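Local coordinates for protein trans-4-hydroxy-L-proline dehydratase (Clostridioides difficile 70-100-2010, PDB 6VXC) that dehydrates trans-4-hydroxy-L-proline to (S)-1-pyrroline-5-carboxylate by glycyl radical chemistry, a step in the anaerobic breakdown of hydroxyproline, at residues 462-474 / 563-577. Residues are numbered along the deposited sequence; the frame is centred on the assembly and turned at random.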
loop_
_atom_site.group_PDB
_atom_site.type_symbol
_atom_site.label_atom_id
_atom_site.label_comp_id
_atom_site.label_asym_id
_atom_site.label_seq_id
_atom_site.Cartn_x
_atom_site.Cartn_y
_atom_site.Cartn_z
ATOM N N LYS A 462 -5.690 13.770 7.444
ATOM C CA LYS A 462 -5.956 15.095 6.895
ATOM C C LYS A 462 -5.713 15.172 5.385
ATOM O O LYS A 462 -5.740 16.274 4.823
ATOM C CB LYS A 462 -5.095 16.147 7.585
ATOM C CG LYS A 462 -5.274 16.288 9.087
ATOM C CD LYS A 462 -4.203 17.213 9.649
ATOM C CE LYS A 462 -4.561 17.752 11.039
ATOM N NZ LYS A 462 -5.087 16.695 11.915
ATOM N N GLU A 463 -5.469 14.049 4.716
ATOM C CA GLU A 463 -5.019 14.078 3.335
ATOM C C GLU A 463 -5.645 12.934 2.564
ATOM O O GLU A 463 -5.770 11.819 3.074
ATOM C CB GLU A 463 -3.470 13.994 3.248
ATOM C CG GLU A 463 -2.937 14.036 1.827
ATOM C CD GLU A 463 -1.415 14.112 1.744
ATOM O OE1 GLU A 463 -0.735 13.885 2.775
ATOM O OE2 GLU A 463 -0.898 14.404 0.641
ATOM N N ALA A 464 -6.045 13.221 1.336
ATOM C CA ALA A 464 -6.241 12.199 0.322
ATOM C C ALA A 464 -4.989 12.196 -0.542
ATOM O O ALA A 464 -4.710 13.167 -1.253
ATOM C CB ALA A 464 -7.494 12.476 -0.502
ATOM N N TYR A 465 -4.216 11.122 -0.463
ATOM C CA TYR A 465 -2.992 10.987 -1.254
ATOM C C TYR A 465 -3.123 9.672 -2.004
ATOM O O TYR A 465 -2.881 8.599 -1.450
ATOM C CB TYR A 465 -1.712 11.077 -0.395
ATOM C CG TYR A 465 -1.574 10.179 0.837
ATOM C CD1 TYR A 465 -2.392 10.356 1.947
ATOM C CD2 TYR A 465 -0.549 9.229 0.926
ATOM C CE1 TYR A 465 -2.247 9.557 3.094
ATOM C CE2 TYR A 465 -0.390 8.443 2.055
ATOM C CZ TYR A 465 -1.240 8.608 3.138
ATOM O OH TYR A 465 -1.075 7.811 4.259
ATOM N N VAL A 466 -3.551 9.783 -3.274
ATOM C CA VAL A 466 -4.031 8.659 -4.070
ATOM C C VAL A 466 -2.930 8.221 -5.036
ATOM O O VAL A 466 -2.391 9.033 -5.793
ATOM C CB VAL A 466 -5.320 9.031 -4.825
ATOM C CG1 VAL A 466 -5.774 7.883 -5.721
ATOM C CG2 VAL A 466 -6.441 9.434 -3.846
ATOM N N LEU A 467 -2.604 6.934 -5.008
ATOM C CA LEU A 467 -1.736 6.329 -6.011
ATOM C C LEU A 467 -2.595 5.947 -7.211
ATOM O O LEU A 467 -3.678 5.379 -7.036
ATOM C CB LEU A 467 -1.047 5.087 -5.446
ATOM C CG LEU A 467 0.289 5.278 -4.708
ATOM C CD1 LEU A 467 0.179 6.350 -3.654
ATOM C CD2 LEU A 467 0.748 3.975 -4.082
ATOM N N THR A 468 -2.140 6.271 -8.428
ATOM C CA THR A 468 -2.956 5.981 -9.608
ATOM C C THR A 468 -2.430 4.834 -10.467
ATOM O O THR A 468 -3.171 4.356 -11.333
ATOM C CB THR A 468 -3.134 7.238 -10.494
ATOM O OG1 THR A 468 -1.882 7.640 -11.049
ATOM C CG2 THR A 468 -3.746 8.417 -9.713
ATOM N N GLY A 469 -1.199 4.386 -10.262
ATOM C CA GLY A 469 -0.647 3.260 -10.989
ATOM C C GLY A 469 0.849 3.414 -11.203
ATOM O O GLY A 469 1.404 4.504 -11.133
ATOM N N TYR A 470 1.504 2.283 -11.497
ATOM C CA TYR A 470 2.943 2.232 -11.771
ATOM C C TYR A 470 3.233 2.644 -13.218
ATOM O O TYR A 470 2.418 2.434 -14.114
ATOM C CB TYR A 470 3.492 0.818 -11.523
ATOM C CG TYR A 470 3.207 0.326 -10.130
ATOM C CD1 TYR A 470 4.004 0.710 -9.060
ATOM C CD2 TYR A 470 2.112 -0.476 -9.880
ATOM C CE1 TYR A 470 3.714 0.278 -7.762
ATOM C CE2 TYR A 470 1.806 -0.907 -8.598
ATOM C CZ TYR A 470 2.612 -0.532 -7.539
ATOM O OH TYR A 470 2.307 -0.961 -6.268
ATOM N N MET A 471 4.411 3.230 -13.432
ATOM C CA MET A 471 4.856 3.694 -14.740
ATOM C C MET A 471 6.133 2.946 -15.105
ATOM O O MET A 471 7.112 2.987 -14.354
ATOM C CB MET A 471 5.102 5.207 -14.727
ATOM C CG MET A 471 5.456 5.818 -16.091
ATOM S SD MET A 471 4.165 5.657 -17.321
ATOM C CE MET A 471 2.778 6.452 -16.509
ATOM N N ASN A 472 6.134 2.308 -16.275
ATOM C CA ASN A 472 7.206 1.411 -16.709
ATOM C C ASN A 472 8.296 2.259 -17.375
ATOM O O ASN A 472 8.372 2.386 -18.593
ATOM C CB ASN A 472 6.631 0.347 -17.656
ATOM C CG ASN A 472 7.599 -0.813 -17.934
ATOM O OD1 ASN A 472 8.812 -0.707 -17.705
ATOM N ND2 ASN A 472 7.060 -1.915 -18.472
ATOM N N ILE A 473 9.145 2.887 -16.549
ATOM C CA ILE A 473 10.149 3.804 -17.096
ATOM C C ILE A 473 11.101 3.089 -18.044
ATOM O O ILE A 473 11.417 3.643 -19.104
ATOM C CB ILE A 473 10.865 4.550 -15.964
ATOM C CG1 ILE A 473 9.834 5.268 -15.102
ATOM C CG2 ILE A 473 11.854 5.540 -16.529
ATOM C CD1 ILE A 473 10.425 5.873 -13.872
ATOM N N PRO A 474 11.609 1.894 -17.734
ATOM C CA PRO A 474 12.487 1.202 -18.693
ATOM C C PRO A 474 11.825 0.948 -20.044
ATOM O O PRO A 474 12.484 1.061 -21.081
ATOM C CB PRO A 474 12.826 -0.110 -17.963
ATOM C CG PRO A 474 12.675 0.224 -16.484
ATOM C CD PRO A 474 11.500 1.175 -16.450
ATOM N N ALA A 563 -10.694 16.458 1.992
ATOM C CA ALA A 563 -9.504 16.434 2.834
ATOM C C ALA A 563 -8.796 17.786 2.814
ATOM O O ALA A 563 -8.852 18.528 1.828
ATOM C CB ALA A 563 -8.541 15.350 2.352
ATOM N N ARG A 564 -8.103 18.100 3.916
ATOM C CA ARG A 564 -7.343 19.349 3.962
ATOM C C ARG A 564 -6.292 19.393 2.857
ATOM O O ARG A 564 -6.043 20.448 2.272
ATOM C CB ARG A 564 -6.671 19.537 5.327
ATOM C CG ARG A 564 -5.857 20.831 5.456
ATOM C CD ARG A 564 -5.377 21.040 6.906
ATOM N NE ARG A 564 -6.503 21.061 7.835
ATOM C CZ ARG A 564 -6.414 21.088 9.166
ATOM N NH1 ARG A 564 -5.228 21.091 9.772
ATOM N NH2 ARG A 564 -7.528 21.102 9.892
ATOM N N TYR A 565 -5.642 18.273 2.595
ATOM C CA TYR A 565 -4.614 18.183 1.572
ATOM C C TYR A 565 -5.008 17.137 0.543
ATOM O O TYR A 565 -5.573 16.097 0.886
ATOM C CB TYR A 565 -3.251 17.828 2.186
ATOM C CG TYR A 565 -2.808 18.755 3.307
ATOM C CD1 TYR A 565 -2.267 20.016 3.032
ATOM C CD2 TYR A 565 -2.909 18.361 4.630
ATOM C CE1 TYR A 565 -1.852 20.845 4.040
ATOM C CE2 TYR A 565 -2.508 19.191 5.661
ATOM C CZ TYR A 565 -1.974 20.432 5.364
ATOM O OH TYR A 565 -1.554 21.254 6.375
ATOM N N ASN A 566 -4.677 17.403 -0.716
ATOM C CA ASN A 566 -5.030 16.509 -1.807
ATOM C C ASN A 566 -3.855 16.393 -2.761
ATOM O O ASN A 566 -3.375 17.391 -3.306
ATOM C CB ASN A 566 -6.297 16.984 -2.529
ATOM C CG ASN A 566 -7.525 16.854 -1.655
ATOM O OD1 ASN A 566 -8.155 15.801 -1.607
ATOM N ND2 ASN A 566 -7.845 17.911 -0.922
ATOM N N THR A 567 -3.360 15.176 -2.896
ATOM C CA THR A 567 -2.284 14.858 -3.815
ATOM C C THR A 567 -2.622 13.560 -4.533
ATOM O O THR A 567 -3.402 12.746 -4.045
ATOM C CB THR A 567 -0.930 14.722 -3.084
ATOM O OG1 THR A 567 -1.061 13.745 -2.054
ATOM C CG2 THR A 567 -0.501 16.040 -2.456
ATOM N N ARG A 568 -2.011 13.381 -5.702
ATOM C CA ARG A 568 -2.097 12.166 -6.496
ATOM C C ARG A 568 -0.698 11.807 -6.972
ATOM O O ARG A 568 0.113 12.691 -7.260
ATOM C CB ARG A 568 -3.025 12.339 -7.715
ATOM C CG ARG A 568 -4.444 11.827 -7.486
ATOM C CD ARG A 568 -5.413 12.157 -8.616
ATOM N NE ARG A 568 -6.305 11.033 -8.876
ATOM C CZ ARG A 568 -7.256 10.629 -8.037
ATOM N NH1 ARG A 568 -7.429 11.248 -6.879
ATOM N NH2 ARG A 568 -8.030 9.609 -8.357
ATOM N N TYR A 569 -0.433 10.505 -7.082
ATOM C CA TYR A 569 0.891 10.002 -7.396
ATOM C C TYR A 569 0.847 9.069 -8.602
ATOM O O TYR A 569 -0.131 8.354 -8.828
ATOM C CB TYR A 569 1.501 9.256 -6.178
ATOM C CG TYR A 569 1.872 10.175 -5.032
ATOM C CD1 TYR A 569 0.931 10.580 -4.085
ATOM C CD2 TYR A 569 3.160 10.689 -4.928
ATOM C CE1 TYR A 569 1.283 11.439 -3.041
ATOM C CE2 TYR A 569 3.507 11.534 -3.905
ATOM C CZ TYR A 569 2.573 11.908 -2.970
ATOM O OH TYR A 569 2.943 12.760 -1.961
ATOM N N ILE A 570 1.927 9.086 -9.369
ATOM C CA ILE A 570 2.263 8.030 -10.321
ATOM C C ILE A 570 3.568 7.402 -9.843
ATOM O O ILE A 570 4.525 8.117 -9.546
ATOM C CB ILE A 570 2.377 8.566 -11.761
ATOM C CG1 ILE A 570 1.056 9.210 -12.215
ATOM C CG2 ILE A 570 2.795 7.449 -12.727
ATOM C CD1 ILE A 570 1.158 9.886 -13.545
ATOM N N GLN A 571 3.579 6.081 -9.702
ATOM C CA GLN A 571 4.689 5.376 -9.073
ATOM C C GLN A 571 5.750 4.976 -10.102
ATOM O O GLN A 571 5.498 4.140 -10.971
ATOM C CB GLN A 571 4.166 4.156 -8.317
ATOM C CG GLN A 571 2.992 4.401 -7.324
ATOM C CD GLN A 571 1.593 4.143 -7.868
ATOM O OE1 GLN A 571 0.873 5.075 -8.222
ATOM N NE2 GLN A 571 1.216 2.881 -7.965
ATOM N N GLY A 572 6.952 5.532 -9.968
ATOM C CA GLY A 572 8.015 5.240 -10.929
ATOM C C GLY A 572 8.683 3.905 -10.631
ATOM O O GLY A 572 9.115 3.653 -9.505
ATOM N N VAL A 573 8.767 3.043 -11.643
ATOM C CA VAL A 573 9.362 1.725 -11.483
ATOM C C VAL A 573 10.580 1.617 -12.391
ATOM O O VAL A 573 10.536 2.016 -13.562
ATOM C CB VAL A 573 8.366 0.588 -11.794
ATOM C CG1 VAL A 573 9.051 -0.774 -11.656
ATOM C CG2 VAL A 573 7.177 0.656 -10.876
ATOM N N GLY A 574 11.656 1.058 -11.844
ATOM C CA GLY A 574 12.788 0.645 -12.643
ATOM C C GLY A 574 13.903 1.644 -12.809
ATOM O O GLY A 574 14.628 1.568 -13.802
ATOM N N ILE A 575 14.096 2.554 -11.852
ATOM C CA ILE A 575 15.115 3.585 -12.014
ATOM C C ILE A 575 16.510 2.960 -12.179
ATOM O O ILE A 575 17.333 3.465 -12.936
ATOM C CB ILE A 575 15.021 4.603 -10.852
ATOM C CG1 ILE A 575 15.977 5.787 -11.044
ATOM C CG2 ILE A 575 15.193 3.921 -9.479
ATOM C CD1 ILE A 575 15.684 6.632 -12.293
ATOM N N GLY A 576 16.796 1.856 -11.483
ATOM C CA GLY A 576 18.093 1.209 -11.652
ATOM C C GLY A 576 18.291 0.653 -13.052
ATOM O O GLY A 576 19.334 0.860 -13.687
ATOM N N THR A 577 17.299 -0.081 -13.544
ATOM C CA THR A 577 17.385 -0.650 -14.883
ATOM C C THR A 577 17.609 0.449 -15.920
ATOM O O THR A 577 18.545 0.377 -16.722
ATOM C CB THR A 577 16.103 -1.435 -15.192
ATOM O OG1 THR A 577 15.984 -2.538 -14.293
ATOM C CG2 THR A 577 16.095 -1.960 -16.637
HETATM O O HOH W 1 1.392 12.940 0.177
#
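A bend at chi2 (95°) turns the amide of Q571 back across the neighbouring strand, where OE1 accepts from G469 N at 3.0 Å and NE2 sits 3.5 Å above the centre of the Y470 ring. The T468 side chain, with OG1 lodged between its own N and carbonyl carbon (chi1 66°), hands its hydroxyl to Y569 O at 2.9 Å, so that this carbonyl is gripped by both N and OG1 of T468. These side chains stitch up a beta bulge in a parallel pair: between L467 and Y470 the register of 463-472 with 565-573 slips by one residue, and G469 adopts a conformation that would jam a CB against the preceding carbonyl O.

Before the bulge, the extended E463 side chain crosses T567 at about a right angle. OE2 receives the T567 hydroxyl at 2.8 Å on its anti side, somewhat out of the carboxylate plane, and a water donating to the same oxygen accepts from Y569 OH. K441 adds a salt bridge to OE2, while OE1 accepts from C459 N. On the other face of the sheet the R568 guanidinium lies against V466, CG1 standing 3.7 Å above its plane.

E456 and C454, by similarity the proton acceptor and radical cysteine, lie near L467 and Y470 respectively. K524 NZ meets T468 O at the bulge, and the Q571 amide probably shares with T665, bonded to Y470 OH, in fixing the Y470 ring beside the active site.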